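Local structure of LbaCas13a H328A (C2c2) (Lachnospiraceae bacterium NK4A179, 5WLH) at residues I662-N668 and Y886-Y890; S125-R129 and D224-E228; W1125-R1129 and F1273-D1277; L308-G312 and T429-S433; L1012-C1016 and L1028-G1032. The protein binds pre-crRNA and, as a CRISPR-Cas13a nuclease, probably uses the guide to recognise target RNA and cleave RNA at adenines. All coordinates share one frame. Residue numbers count along the deposited sequence, not the author numbering.

Contact 1: I662-N668 and Y886-Y890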
# COMPACT_ATOMS: atom_id res chain seq x y z
N ILE A 662 25.76 -27.45 -8.61
CA ILE A 662 26.67 -27.11 -7.53
C ILE A 662 26.91 -25.61 -7.50
O ILE A 662 26.91 -24.99 -6.44
CB ILE A 662 27.99 -27.90 -7.67
CG1 ILE A 662 27.71 -29.39 -7.48
CG2 ILE A 662 29.01 -27.42 -6.66
CD1 ILE A 662 28.89 -30.28 -7.85
N ASP A 663 27.10 -24.99 -8.68
CA ASP A 663 27.29 -23.54 -8.73
C ASP A 663 26.11 -22.80 -8.13
O ASP A 663 26.30 -21.83 -7.37
CB ASP A 663 27.47 -23.09 -10.18
CG ASP A 663 28.81 -23.47 -10.76
OD1 ASP A 663 29.70 -23.97 -10.02
OD2 ASP A 663 28.96 -23.27 -11.98
N LEU A 664 24.89 -23.22 -8.45
CA LEU A 664 23.71 -22.45 -8.05
C LEU A 664 23.38 -22.63 -6.58
O LEU A 664 22.90 -21.69 -5.93
CB LEU A 664 22.50 -22.84 -8.90
CG LEU A 664 22.61 -22.51 -10.40
CD1 LEU A 664 21.27 -22.67 -11.09
CD2 LEU A 664 23.17 -21.10 -10.65
N TYR A 665 23.61 -23.82 -6.01
CA TYR A 665 23.03 -24.16 -4.73
C TYR A 665 24.04 -24.45 -3.63
O TYR A 665 23.64 -24.80 -2.52
CB TYR A 665 22.07 -25.35 -4.92
CG TYR A 665 21.03 -25.05 -5.98
CD1 TYR A 665 20.33 -23.85 -5.97
CD2 TYR A 665 20.76 -25.95 -7.00
CE1 TYR A 665 19.39 -23.56 -6.94
CE2 TYR A 665 19.83 -25.66 -7.99
CZ TYR A 665 19.14 -24.47 -7.95
OH TYR A 665 18.21 -24.18 -8.93
N LYS A 666 25.34 -24.29 -3.92
CA LYS A 666 26.37 -24.51 -2.90
C LYS A 666 26.23 -23.53 -1.74
O LYS A 666 26.56 -23.87 -0.60
CB LYS A 666 27.77 -24.40 -3.52
CG LYS A 666 28.11 -23.02 -4.08
CD LYS A 666 29.45 -23.00 -4.81
CE LYS A 666 29.59 -21.76 -5.69
NZ LYS A 666 30.90 -21.68 -6.39
N ASP A 667 25.78 -22.31 -2.02
CA ASP A 667 25.57 -21.30 -0.99
C ASP A 667 24.15 -20.79 -1.07
O ASP A 667 23.61 -20.62 -2.17
CB ASP A 667 26.54 -20.13 -1.14
CG ASP A 667 27.99 -20.58 -1.19
OD1 ASP A 667 28.37 -21.42 -0.36
OD2 ASP A 667 28.72 -20.09 -2.07
N ASN A 668 23.54 -20.57 0.08
CA ASN A 668 22.23 -19.92 0.09
C ASN A 668 22.39 -18.50 -0.43
O ASN A 668 23.34 -17.79 -0.07
CB ASN A 668 21.65 -19.92 1.50
CG ASN A 668 21.12 -21.29 1.90
OD1 ASN A 668 20.76 -22.10 1.04
ND2 ASN A 668 21.08 -21.56 3.20
N TYR A 886 28.34 -32.73 -2.53
CA TYR A 886 29.23 -31.65 -2.94
C TYR A 886 28.95 -30.33 -2.23
O TYR A 886 29.83 -29.46 -2.23
CB TYR A 886 29.13 -31.43 -4.45
CG TYR A 886 29.77 -32.52 -5.29
CD1 TYR A 886 29.15 -33.75 -5.46
CD2 TYR A 886 30.99 -32.31 -5.92
CE1 TYR A 886 29.72 -34.74 -6.24
CE2 TYR A 886 31.58 -33.30 -6.70
CZ TYR A 886 30.94 -34.51 -6.85
OH TYR A 886 31.51 -35.50 -7.62
N VAL A 887 27.76 -30.14 -1.66
CA VAL A 887 27.36 -28.85 -1.11
C VAL A 887 26.70 -29.06 0.25
O VAL A 887 26.07 -30.09 0.50
CB VAL A 887 26.42 -28.09 -2.07
CG1 VAL A 887 27.03 -27.96 -3.45
CG2 VAL A 887 25.07 -28.79 -2.16
N LYS A 888 26.85 -28.07 1.13
CA LYS A 888 26.19 -28.07 2.44
C LYS A 888 25.75 -26.66 2.80
O LYS A 888 26.21 -26.08 3.79
CB LYS A 888 27.12 -28.63 3.52
CG LYS A 888 27.66 -30.03 3.25
CD LYS A 888 26.61 -31.11 3.48
CE LYS A 888 26.99 -32.40 2.77
NZ LYS A 888 25.82 -33.31 2.57
N PRO A 889 24.82 -26.07 2.03
CA PRO A 889 24.47 -24.66 2.28
C PRO A 889 23.81 -24.40 3.63
O PRO A 889 23.89 -23.27 4.12
CB PRO A 889 23.53 -24.32 1.11
CG PRO A 889 22.99 -25.64 0.65
CD PRO A 889 24.10 -26.63 0.87
N TYR A 890 23.16 -25.38 4.25
CA TYR A 890 22.38 -25.13 5.46
C TYR A 890 23.13 -25.43 6.74
O TYR A 890 22.55 -25.30 7.82
CB TYR A 890 21.07 -25.92 5.42
CG TYR A 890 20.11 -25.36 4.40
CD1 TYR A 890 19.28 -24.28 4.71
CD2 TYR A 890 20.07 -25.88 3.12
CE1 TYR A 890 18.43 -23.75 3.76
CE2 TYR A 890 19.22 -25.37 2.18
CZ TYR A 890 18.41 -24.31 2.49
OH TYR A 890 17.57 -23.83 1.51
O HOH W 1 28.21 -25.70 0.34
O HOH W 2 24.82 -21.23 2.57

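Contact 2: S125-R129 and D224-E228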
# COMPACT_ATOMS: atom_id res chain seq x y z
N SER A 125 5.46 44.79 -8.73
CA SER A 125 4.05 44.48 -8.99
C SER A 125 3.51 43.53 -7.93
O SER A 125 2.41 43.72 -7.40
CB SER A 125 3.89 43.86 -10.37
OG SER A 125 2.56 43.46 -10.59
N TYR A 126 4.29 42.49 -7.61
CA TYR A 126 3.92 41.55 -6.56
C TYR A 126 3.88 42.23 -5.20
O TYR A 126 2.91 42.10 -4.45
CB TYR A 126 4.92 40.39 -6.56
CG TYR A 126 4.75 39.43 -5.41
CD1 TYR A 126 3.51 38.90 -5.10
CD2 TYR A 126 5.85 39.06 -4.62
CE1 TYR A 126 3.35 38.02 -4.04
CE2 TYR A 126 5.70 38.18 -3.56
CZ TYR A 126 4.45 37.67 -3.27
OH TYR A 126 4.29 36.80 -2.22
N THR A 127 4.93 42.98 -4.86
CA THR A 127 4.98 43.68 -3.57
C THR A 127 3.82 44.66 -3.43
O THR A 127 3.29 44.83 -2.33
CB THR A 127 6.32 44.39 -3.42
OG1 THR A 127 7.36 43.41 -3.41
CG2 THR A 127 6.39 45.18 -2.11
N ASN A 128 3.41 45.29 -4.53
CA ASN A 128 2.27 46.19 -4.47
C ASN A 128 1.00 45.44 -4.08
O ASN A 128 0.13 46.01 -3.40
CB ASN A 128 2.08 46.89 -5.80
CG ASN A 128 2.99 48.09 -5.96
OD1 ASN A 128 3.88 48.31 -5.14
ND2 ASN A 128 2.77 48.87 -7.01
N ARG A 129 0.87 44.17 -4.49
CA ARG A 129 -0.29 43.38 -4.10
C ARG A 129 -0.30 43.11 -2.60
O ARG A 129 -1.31 43.32 -1.92
CB ARG A 129 -0.33 42.06 -4.87
CG ARG A 129 -0.47 42.24 -6.36
CD ARG A 129 -0.64 40.91 -7.06
NE ARG A 129 -0.37 41.02 -8.48
CZ ARG A 129 -1.26 41.44 -9.37
NH1 ARG A 129 -0.93 41.50 -10.66
NH2 ARG A 129 -2.49 41.76 -8.98
N ASP A 224 0.40 42.30 -15.64
CA ASP A 224 1.31 42.42 -14.51
C ASP A 224 1.49 41.08 -13.81
O ASP A 224 2.58 40.76 -13.36
CB ASP A 224 0.79 43.46 -13.51
CG ASP A 224 0.97 44.90 -13.99
OD1 ASP A 224 1.62 45.14 -15.03
OD2 ASP A 224 0.43 45.78 -13.31
N TYR A 225 0.41 40.30 -13.72
CA TYR A 225 0.52 38.99 -13.10
C TYR A 225 1.40 38.07 -13.94
O TYR A 225 2.22 37.33 -13.39
CB TYR A 225 -0.86 38.36 -12.90
CG TYR A 225 -0.77 37.15 -12.00
CD1 TYR A 225 -0.84 37.30 -10.63
CD2 TYR A 225 -0.56 35.88 -12.52
CE1 TYR A 225 -0.71 36.21 -9.79
CE2 TYR A 225 -0.44 34.78 -11.69
CZ TYR A 225 -0.52 34.96 -10.32
OH TYR A 225 -0.41 33.88 -9.48
N VAL A 226 1.21 38.08 -15.26
CA VAL A 226 2.06 37.26 -16.14
C VAL A 226 3.53 37.56 -15.89
O VAL A 226 4.37 36.65 -15.83
CB VAL A 226 1.67 37.48 -17.61
CG1 VAL A 226 2.73 36.87 -18.54
CG2 VAL A 226 0.33 36.85 -17.88
N LEU A 227 3.88 38.84 -15.74
CA LEU A 227 5.28 39.18 -15.48
C LEU A 227 5.73 38.67 -14.11
O LEU A 227 6.87 38.21 -13.97
CB LEU A 227 5.50 40.68 -15.59
CG LEU A 227 5.12 41.23 -16.97
CD1 LEU A 227 4.59 42.64 -16.85
CD2 LEU A 227 6.31 41.17 -17.89
N GLU A 228 4.87 38.76 -13.09
CA GLU A 228 5.20 38.17 -11.79
C GLU A 228 5.40 36.66 -11.91
O GLU A 228 6.26 36.09 -11.24
CB GLU A 228 4.10 38.45 -10.77
CG GLU A 228 3.84 39.91 -10.50
CD GLU A 228 2.60 40.11 -9.65
OE1 GLU A 228 2.26 39.17 -8.90
OE2 GLU A 228 1.96 41.18 -9.77

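Contact 3: W1125-R1129 and F1273-D1277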
# COMPACT_ATOMS: atom_id res chain seq x y z
N TRP A 1125 -5.20 -3.92 6.79
CA TRP A 1125 -5.93 -2.78 7.34
C TRP A 1125 -6.26 -2.99 8.82
O TRP A 1125 -6.25 -2.03 9.60
CB TRP A 1125 -7.22 -2.56 6.55
CG TRP A 1125 -6.99 -1.82 5.28
CD1 TRP A 1125 -6.00 -0.91 5.01
CD2 TRP A 1125 -7.79 -1.91 4.10
NE1 TRP A 1125 -6.15 -0.42 3.72
CE2 TRP A 1125 -7.24 -1.02 3.15
CE3 TRP A 1125 -8.92 -2.66 3.75
CZ2 TRP A 1125 -7.79 -0.85 1.87
CZ3 TRP A 1125 -9.47 -2.48 2.50
CH2 TRP A 1125 -8.90 -1.60 1.56
N ILE A 1126 -6.59 -4.22 9.21
CA ILE A 1126 -6.84 -4.47 10.63
C ILE A 1126 -5.64 -4.03 11.45
O ILE A 1126 -5.78 -3.36 12.48
CB ILE A 1126 -7.15 -5.96 10.89
CG1 ILE A 1126 -8.56 -6.27 10.43
CG2 ILE A 1126 -6.94 -6.28 12.40
CD1 ILE A 1126 -8.86 -7.76 10.32
N TYR A 1127 -4.44 -4.42 11.02
CA TYR A 1127 -3.25 -4.12 11.81
C TYR A 1127 -2.81 -2.68 11.64
O TYR A 1127 -2.17 -2.13 12.54
CB TYR A 1127 -2.15 -5.13 11.47
CG TYR A 1127 -2.48 -6.42 12.21
CD1 TYR A 1127 -2.14 -6.58 13.55
CD2 TYR A 1127 -3.24 -7.41 11.60
CE1 TYR A 1127 -2.49 -7.72 14.25
CE2 TYR A 1127 -3.59 -8.57 12.29
CZ TYR A 1127 -3.22 -8.72 13.61
OH TYR A 1127 -3.57 -9.86 14.30
N LEU A 1128 -3.21 -2.03 10.54
CA LEU A 1128 -3.09 -0.58 10.46
C LEU A 1128 -3.94 0.07 11.54
O LEU A 1128 -3.46 0.92 12.29
CB LEU A 1128 -3.53 -0.09 9.07
CG LEU A 1128 -3.06 1.30 8.64
CD1 LEU A 1128 -1.53 1.32 8.50
CD2 LEU A 1128 -3.74 1.67 7.30
N ARG A 1129 -5.22 -0.31 11.62
CA ARG A 1129 -6.11 0.29 12.61
C ARG A 1129 -5.64 -0.02 14.03
O ARG A 1129 -5.67 0.85 14.91
CB ARG A 1129 -7.54 -0.19 12.41
CG ARG A 1129 -8.56 0.60 13.27
CD ARG A 1129 -9.98 0.10 13.04
NE ARG A 1129 -10.97 1.02 13.58
CZ ARG A 1129 -11.35 1.06 14.85
NH1 ARG A 1129 -10.81 0.25 15.75
NH2 ARG A 1129 -12.27 1.94 15.23
N PHE A 1273 -14.50 1.56 9.15
CA PHE A 1273 -13.33 1.03 9.83
C PHE A 1273 -12.26 2.10 10.01
O PHE A 1273 -11.49 2.06 10.97
CB PHE A 1273 -12.79 -0.16 9.04
CG PHE A 1273 -11.90 -1.07 9.83
CD1 PHE A 1273 -12.41 -1.85 10.87
CD2 PHE A 1273 -10.54 -1.17 9.52
CE1 PHE A 1273 -11.58 -2.69 11.59
CE2 PHE A 1273 -9.71 -2.03 10.24
CZ PHE A 1273 -10.24 -2.79 11.26
N PHE A 1274 -12.21 3.08 9.11
CA PHE A 1274 -11.19 4.12 9.12
C PHE A 1274 -11.80 5.48 9.43
O PHE A 1274 -11.44 6.50 8.85
CB PHE A 1274 -10.44 4.13 7.79
CG PHE A 1274 -9.47 3.01 7.68
CD1 PHE A 1274 -8.39 2.93 8.56
CD2 PHE A 1274 -9.64 2.01 6.74
CE1 PHE A 1274 -7.48 1.88 8.48
CE2 PHE A 1274 -8.73 0.95 6.65
CZ PHE A 1274 -7.65 0.89 7.51
N THR A 1275 -12.69 5.51 10.42
CA THR A 1275 -13.18 6.78 10.92
C THR A 1275 -12.07 7.65 11.48
O THR A 1275 -12.21 8.87 11.54
CB THR A 1275 -14.21 6.52 12.03
OG1 THR A 1275 -13.61 5.67 13.02
CG2 THR A 1275 -15.42 5.82 11.45
N TYR A 1276 -10.94 7.05 11.87
CA TYR A 1276 -9.93 7.82 12.57
C TYR A 1276 -8.98 8.59 11.65
O TYR A 1276 -8.26 9.47 12.14
CB TYR A 1276 -9.16 6.89 13.48
CG TYR A 1276 -8.22 5.95 12.77
CD1 TYR A 1276 -6.93 6.35 12.46
CD2 TYR A 1276 -8.61 4.65 12.44
CE1 TYR A 1276 -6.04 5.50 11.82
CE2 TYR A 1276 -7.70 3.77 11.81
CZ TYR A 1276 -6.42 4.22 11.51
OH TYR A 1276 -5.48 3.41 10.91
N ASP A 1277 -8.98 8.32 10.34
CA ASP A 1277 -8.04 9.02 9.47
C ASP A 1277 -8.54 8.95 8.04
O ASP A 1277 -8.51 7.87 7.43
CB ASP A 1277 -6.63 8.44 9.59
CG ASP A 1277 -5.59 9.30 8.87
OD1 ASP A 1277 -5.98 10.11 7.99
OD2 ASP A 1277 -4.38 9.19 9.19
O HOH W 3 -14.22 3.10 13.30

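Contact 4: L308-G312 and T429-S433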
# COMPACT_ATOMS: atom_id res chain seq x y z
N LEU A 308 -21.80 28.15 13.07
CA LEU A 308 -21.61 29.56 12.72
C LEU A 308 -21.10 29.71 11.29
O LEU A 308 -21.59 30.56 10.53
CB LEU A 308 -20.64 30.22 13.69
CG LEU A 308 -20.09 31.56 13.20
CD1 LEU A 308 -21.19 32.62 13.23
CD2 LEU A 308 -18.88 32.00 14.03
N TYR A 309 -20.11 28.91 10.92
CA TYR A 309 -19.47 29.08 9.62
C TYR A 309 -20.47 28.91 8.49
O TYR A 309 -20.49 29.70 7.53
CB TYR A 309 -18.32 28.08 9.48
CG TYR A 309 -17.38 28.36 8.33
CD1 TYR A 309 -17.67 27.93 7.04
CD2 TYR A 309 -16.20 29.05 8.55
CE1 TYR A 309 -16.79 28.17 6.00
CE2 TYR A 309 -15.32 29.30 7.51
CZ TYR A 309 -15.63 28.87 6.24
OH TYR A 309 -14.74 29.12 5.23
N PHE A 310 -21.31 27.89 8.57
CA PHE A 310 -22.16 27.53 7.45
C PHE A 310 -23.58 28.08 7.57
O PHE A 310 -24.26 28.19 6.55
CB PHE A 310 -22.25 26.00 7.32
CG PHE A 310 -20.98 25.39 6.84
CD1 PHE A 310 -20.63 25.45 5.50
CD2 PHE A 310 -20.11 24.78 7.73
CE1 PHE A 310 -19.44 24.89 5.04
CE2 PHE A 310 -18.91 24.23 7.28
CZ PHE A 310 -18.58 24.28 5.93
N TYR A 311 -24.03 28.41 8.77
CA TYR A 311 -25.42 28.81 8.95
C TYR A 311 -25.57 30.19 9.54
O TYR A 311 -26.69 30.68 9.65
CB TYR A 311 -26.17 27.78 9.82
CG TYR A 311 -26.11 26.40 9.21
CD1 TYR A 311 -26.98 26.02 8.20
CD2 TYR A 311 -25.13 25.48 9.62
CE1 TYR A 311 -26.90 24.75 7.62
CE2 TYR A 311 -25.05 24.22 9.06
CZ TYR A 311 -25.93 23.86 8.05
OH TYR A 311 -25.83 22.60 7.51
N GLY A 312 -24.47 30.85 9.89
CA GLY A 312 -24.53 32.23 10.32
C GLY A 312 -24.85 32.37 11.79
O GLY A 312 -25.36 31.46 12.44
N THR A 429 -25.58 22.70 1.78
CA THR A 429 -24.85 23.24 2.92
C THR A 429 -24.62 22.18 3.99
O THR A 429 -23.54 22.13 4.60
CB THR A 429 -25.62 24.44 3.50
OG1 THR A 429 -25.77 25.42 2.48
CG2 THR A 429 -24.83 25.06 4.65
N GLY A 430 -25.62 21.33 4.23
CA GLY A 430 -25.49 20.31 5.26
C GLY A 430 -24.54 19.19 4.89
O GLY A 430 -23.98 18.53 5.77
N TYR A 431 -24.37 18.93 3.59
CA TYR A 431 -23.29 18.04 3.19
C TYR A 431 -21.95 18.61 3.62
O TYR A 431 -21.10 17.90 4.19
CB TYR A 431 -23.30 17.83 1.68
CG TYR A 431 -22.05 17.14 1.17
CD1 TYR A 431 -21.96 15.76 1.17
CD2 TYR A 431 -20.96 17.88 0.72
CE1 TYR A 431 -20.80 15.12 0.71
CE2 TYR A 431 -19.81 17.25 0.27
CZ TYR A 431 -19.75 15.88 0.26
OH TYR A 431 -18.61 15.27 -0.20
N LEU A 432 -21.73 19.89 3.34
CA LEU A 432 -20.46 20.53 3.64
C LEU A 432 -20.24 20.67 5.14
O LEU A 432 -19.13 20.43 5.64
CB LEU A 432 -20.39 21.89 2.97
CG LEU A 432 -20.46 21.81 1.45
CD1 LEU A 432 -20.56 23.20 0.90
CD2 LEU A 432 -19.23 21.08 0.90
N SER A 433 -21.26 21.12 5.87
CA SER A 433 -21.06 21.31 7.30
C SER A 433 -20.68 20.00 7.97
O SER A 433 -19.80 19.98 8.84
CB SER A 433 -22.30 21.93 7.95
OG SER A 433 -23.42 21.08 7.90

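Contact 5: L1012-C1016 and L1028-G1032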
# COMPACT_ATOMS: atom_id res chain seq x y z
N LEU A 1012 -13.94 -41.52 -12.91
CA LEU A 1012 -12.88 -40.67 -13.43
C LEU A 1012 -12.00 -41.42 -14.42
O LEU A 1012 -11.57 -40.85 -15.43
CB LEU A 1012 -12.03 -40.11 -12.28
CG LEU A 1012 -10.77 -39.32 -12.64
CD1 LEU A 1012 -11.09 -38.13 -13.54
CD2 LEU A 1012 -10.03 -38.85 -11.38
N ASN A 1013 -11.73 -42.70 -14.15
CA ASN A 1013 -10.95 -43.50 -15.09
C ASN A 1013 -11.70 -43.69 -16.41
O ASN A 1013 -11.10 -43.63 -17.48
CB ASN A 1013 -10.60 -44.85 -14.46
CG ASN A 1013 -9.74 -45.71 -15.37
OD1 ASN A 1013 -8.60 -45.36 -15.70
ND2 ASN A 1013 -10.28 -46.85 -15.77
N ARG A 1014 -13.02 -43.92 -16.33
CA ARG A 1014 -13.83 -44.00 -17.54
C ARG A 1014 -13.76 -42.70 -18.34
O ARG A 1014 -13.66 -42.72 -19.57
CB ARG A 1014 -15.28 -44.30 -17.17
CG ARG A 1014 -15.83 -45.59 -17.74
CD ARG A 1014 -17.27 -45.83 -17.30
NE ARG A 1014 -17.39 -46.05 -15.86
CZ ARG A 1014 -18.04 -45.24 -15.02
NH1 ARG A 1014 -18.64 -44.15 -15.48
NH2 ARG A 1014 -18.10 -45.52 -13.73
N PHE A 1015 -13.80 -41.56 -17.64
CA PHE A 1015 -13.81 -40.27 -18.30
C PHE A 1015 -12.50 -39.99 -19.02
O PHE A 1015 -12.50 -39.46 -20.14
CB PHE A 1015 -14.11 -39.18 -17.26
CG PHE A 1015 -14.24 -37.81 -17.83
CD1 PHE A 1015 -15.43 -37.40 -18.42
CD2 PHE A 1015 -13.19 -36.90 -17.75
CE1 PHE A 1015 -15.57 -36.13 -18.92
CE2 PHE A 1015 -13.32 -35.63 -18.26
CZ PHE A 1015 -14.51 -35.24 -18.85
N CYS A 1016 -11.37 -40.36 -18.41
CA CYS A 1016 -10.08 -40.11 -19.05
C CYS A 1016 -9.83 -41.08 -20.20
O CYS A 1016 -9.07 -40.76 -21.12
CB CYS A 1016 -8.95 -40.20 -18.03
SG CYS A 1016 -9.12 -39.05 -16.65
N LEU A 1028 -5.43 -36.43 -19.42
CA LEU A 1028 -5.31 -35.32 -18.49
C LEU A 1028 -5.23 -35.74 -17.03
O LEU A 1028 -4.23 -35.47 -16.36
CB LEU A 1028 -6.47 -34.33 -18.69
CG LEU A 1028 -6.40 -33.52 -19.99
CD1 LEU A 1028 -7.61 -32.62 -20.14
CD2 LEU A 1028 -5.11 -32.71 -20.04
N TYR A 1029 -6.27 -36.41 -16.52
CA TYR A 1029 -6.48 -36.51 -15.08
C TYR A 1029 -6.14 -37.88 -14.50
O TYR A 1029 -6.38 -38.11 -13.31
CB TYR A 1029 -7.92 -36.14 -14.76
CG TYR A 1029 -8.31 -34.80 -15.34
CD1 TYR A 1029 -7.77 -33.62 -14.84
CD2 TYR A 1029 -9.20 -34.71 -16.41
CE1 TYR A 1029 -8.11 -32.39 -15.38
CE2 TYR A 1029 -9.54 -33.49 -16.95
CZ TYR A 1029 -9.00 -32.33 -16.43
OH TYR A 1029 -9.34 -31.10 -16.97
N TYR A 1030 -5.58 -38.79 -15.30
CA TYR A 1030 -5.27 -40.13 -14.83
C TYR A 1030 -3.83 -40.48 -15.15
O TYR A 1030 -3.32 -40.11 -16.21
CB TYR A 1030 -6.22 -41.17 -15.43
CG TYR A 1030 -6.74 -42.15 -14.41
CD1 TYR A 1030 -7.85 -41.85 -13.63
CD2 TYR A 1030 -6.12 -43.38 -14.21
CE1 TYR A 1030 -8.33 -42.74 -12.69
CE2 TYR A 1030 -6.58 -44.27 -13.27
CZ TYR A 1030 -7.69 -43.95 -12.51
OH TYR A 1030 -8.15 -44.84 -11.57
N ASP A 1031 -3.18 -41.20 -14.23
CA ASP A 1031 -1.78 -41.61 -14.35
C ASP A 1031 -1.73 -43.13 -14.15
O ASP A 1031 -1.41 -43.62 -13.06
CB ASP A 1031 -0.90 -40.85 -13.33
CG ASP A 1031 0.58 -41.15 -13.49
OD1 ASP A 1031 0.95 -41.96 -14.35
OD2 ASP A 1031 1.38 -40.55 -12.73
N GLY A 1032 -2.05 -43.87 -15.21
CA GLY A 1032 -2.01 -45.31 -15.17
C GLY A 1032 -3.05 -45.95 -14.27
O GLY A 1032 -4.23 -46.00 -14.61

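Contact 1: I662-N668 and Y886-Y890
This is a water-bridged packing contact between the C-terminal end of helix 654-665, with the loop that follows it, and an extended loop that leads into helix 891-898. The two segments run side by side, Lys666 meeting Val887 and Asp667 meeting Pro889 at CA-CA distances of 4.8 Å, yet they share no direct hydrogen bond. Two waters fill the gaps instead. One donates to Lys666 O (2.6 Å) and accepts from Lys888 N (2.8 Å); the other donates to Pro889 O (2.7 Å) and accepts from Asn668 N (2.9 Å). Toward the helix, beyond the first water, the packing is apolar. Ile662 CD1 reaches Tyr886 CD2 at 3.5 Å, Ile662 CG2 lies 3.8 Å from Val887 CG1, and the same Val887 CG1 rests 3.6 Å from Lys666 CA. Two residues on, Pro889 CG packs 3.3 Å from Tyr665 O, and Pro889 CB lies 3.5 Å from Lys666 O. Asn668 then places its amide over a face of Tyr890, with ND2 3.5 Å from CE1. Helix 635-645 backs both segments through Tyr665, Val887 and Tyr890, helix 709-732 supplies Glu726 to the Tyr665 hydroxyl, and helix 960-974 packs on Asn668 and Tyr890.

Contact 2: S125-R129 and D224-E228
Glu228 receives two partners from the opposing helix on one carboxylate oxygen. Ser125 OG donates a very short hydrogen bond of 2.5 Å to Glu228 OE2, and Arg129 NE forms a salt bridge to that same OE2 at 2.7 Å. Weaker bonds support the pairing, from Arg129 NE to Glu228 OE1 (3.2 Å) and from Arg129 NH1 to Glu228 OE2 (3.0 Å). Ser125 and Arg129 are one helical turn apart, so their side chains converge on the single acid. Glu228 OE1 has a second cationic partner in Arg234, and Arg220 also bonds to Ser125 OG, making this a buried charge network. It joins helix 115-130 to helix 218-230, which cross at 111° with local axes 10.2 Å apart. Around the charges, Tyr126 CB packs 3.7 Å from Glu228 OE1, and Ser125 OG lies 3.4 Å from Asp224 CB, while the Asp224 carboxylate turns to Ser136 and other partners. The Arg129 guanidinium has Tyr225 CD1 over one face, and its NH1 is 3.9 Å from Tyr225 CB. Tyr225 in turn packs against a phosphate of the bound RNA.

Contact 3: W1125-R1129 and F1273-D1277
Phe1273 and Phe1274, where helix 1262-1273 gives way to a turn, press against the long helix 1106-1145. Phe1274 directs its edge at the face of Trp1125 in a T-shaped pair, the ring planes at 81° and CZ 3.5 Å from Trp1125 CD1; Leu1128 CD2 adds a contact of 3.9 Å to Phe1274 CE1. Phe1273 packs 4.0 Å from Ile1126 CG1 through CZ, and its face receives Arg1129 CD in a CH-pi contact, 3.4 Å from the ring centroid. Arg1129 CG also lies 3.6 Å from Tyr1276 CE2. A type I turn from Phe1274 to Asp1277 carries Phe1274 and Tyr1276, both of which contact the helix. At the polar edge, Arg1129 NE donates to Phe1273 O (2.9 Å), NH2 reaches Thr1275 OG1 through a water, and Glu1234 makes a salt bridge to NH2. Ile1126 also touches Arg1246, which belongs to an R-X4-H sequence consistent with a HEPN nuclease motif. Arg1129 thus serves both media: its methylenes are buried among rings, while its guanidinium satisfies a backbone carbonyl and an acid.

Contact 4: L308-G312 and T429-S433
Near the bound RNA, two neighbouring aromatic residues ending helix 292-311 join it to the first turn of helix 429-458. Phe310 and Tyr311 both adopt the m rotamer, but successive positions on the helix send their rings to different places. The Phe310 ring lies flat against the opposing backbone, with Ser433 CA over its face 3.9 Å from the centroid and Leu432 CB 3.8 Å from CE1. Tyr311 instead extends past Thr429, whose CG2 is 3.6 Å from Tyr311 CE1, until its hydroxyl donates to Ser433 OG at 2.9 Å. Ser433, in the p rotamer, presents that oxygen near the plane of the tyrosine ring. Tyr311 OH also sits 3.2 Å from Gly430 CA. Gly312, just past helix 292-311, leaves helical geometry with positive phi, its N still bonded to Leu308 O at 3.0 Å. Val412 of helix 398-417 flanks Phe310, and Arg334 makes a cation-pi contact with Tyr311. Ring packing on backbone and methyl groups thus dominates, with one hydroxyl pair the only direct hydrogen bond.

Contact 5: L1012-C1016 and L1028-G1032
A carboxamide oxygen lies over an aromatic face here: Asn1013 OD1 is 3.3 Å from Tyr1030 CE2, and Asn1013 CB makes a CH-pi contact with the same ring, 4.0 Å from its centroid. Helix 1008-1017 packs on a small antiparallel beta hairpin, strands 1030-1031 and 1034-1035. Tyr1030 covers the helix with a chi1 of -135°, between the usual wells, and its ring edge faces Leu1012, whose CG is 4.0 Å from Tyr1030 CD1. Cys1016 fills the space between the two tyrosines. Its SG lies 3.7 Å from Tyr1029 CB and 3.8 Å from Tyr1030 CB, and 5.5 Å from the Tyr1030 centroid in an oblique sulfur-aromatic contact. No polar bond joins the two segments, so shape and dispersion hold them together. Hydrogen bonds surround the contact: the backbone of Cys1016 pairs with Ala1027, that of Tyr1029 with Lys1036, and the Tyr1029 hydroxyl reaches Val1103 O. Pro1035 of the second strand packs on both Leu1012 and Tyr1030. Deeper in the contact, Leu1012 CD1 rests 3.9 Å from Tyr1029 CB.

In the fold
From the N terminus, the five contacts follow one another in series, none nesting within or crossing another. Contact 2 closes 94 intervening residues in an RNA-contacting helical region, and contact 4 then closes 116, bringing the end of helix 292-311 to the start of helix 429-458. Contact 1 spans the longest excursion, 217 residues, whereas contact 5 is a local closure over 11. Contact 3 comes last, over 143 residues, nearest the centre of the chain. Contacts 2 and 4 lie across that centre from contacts 1 and 5. Helix 429-458 links two of them: it begins in contact 4, and further along Ile449 packs on Tyr1276 of contact 3; the centres of contacts 3 and 4 are about 28 Å apart.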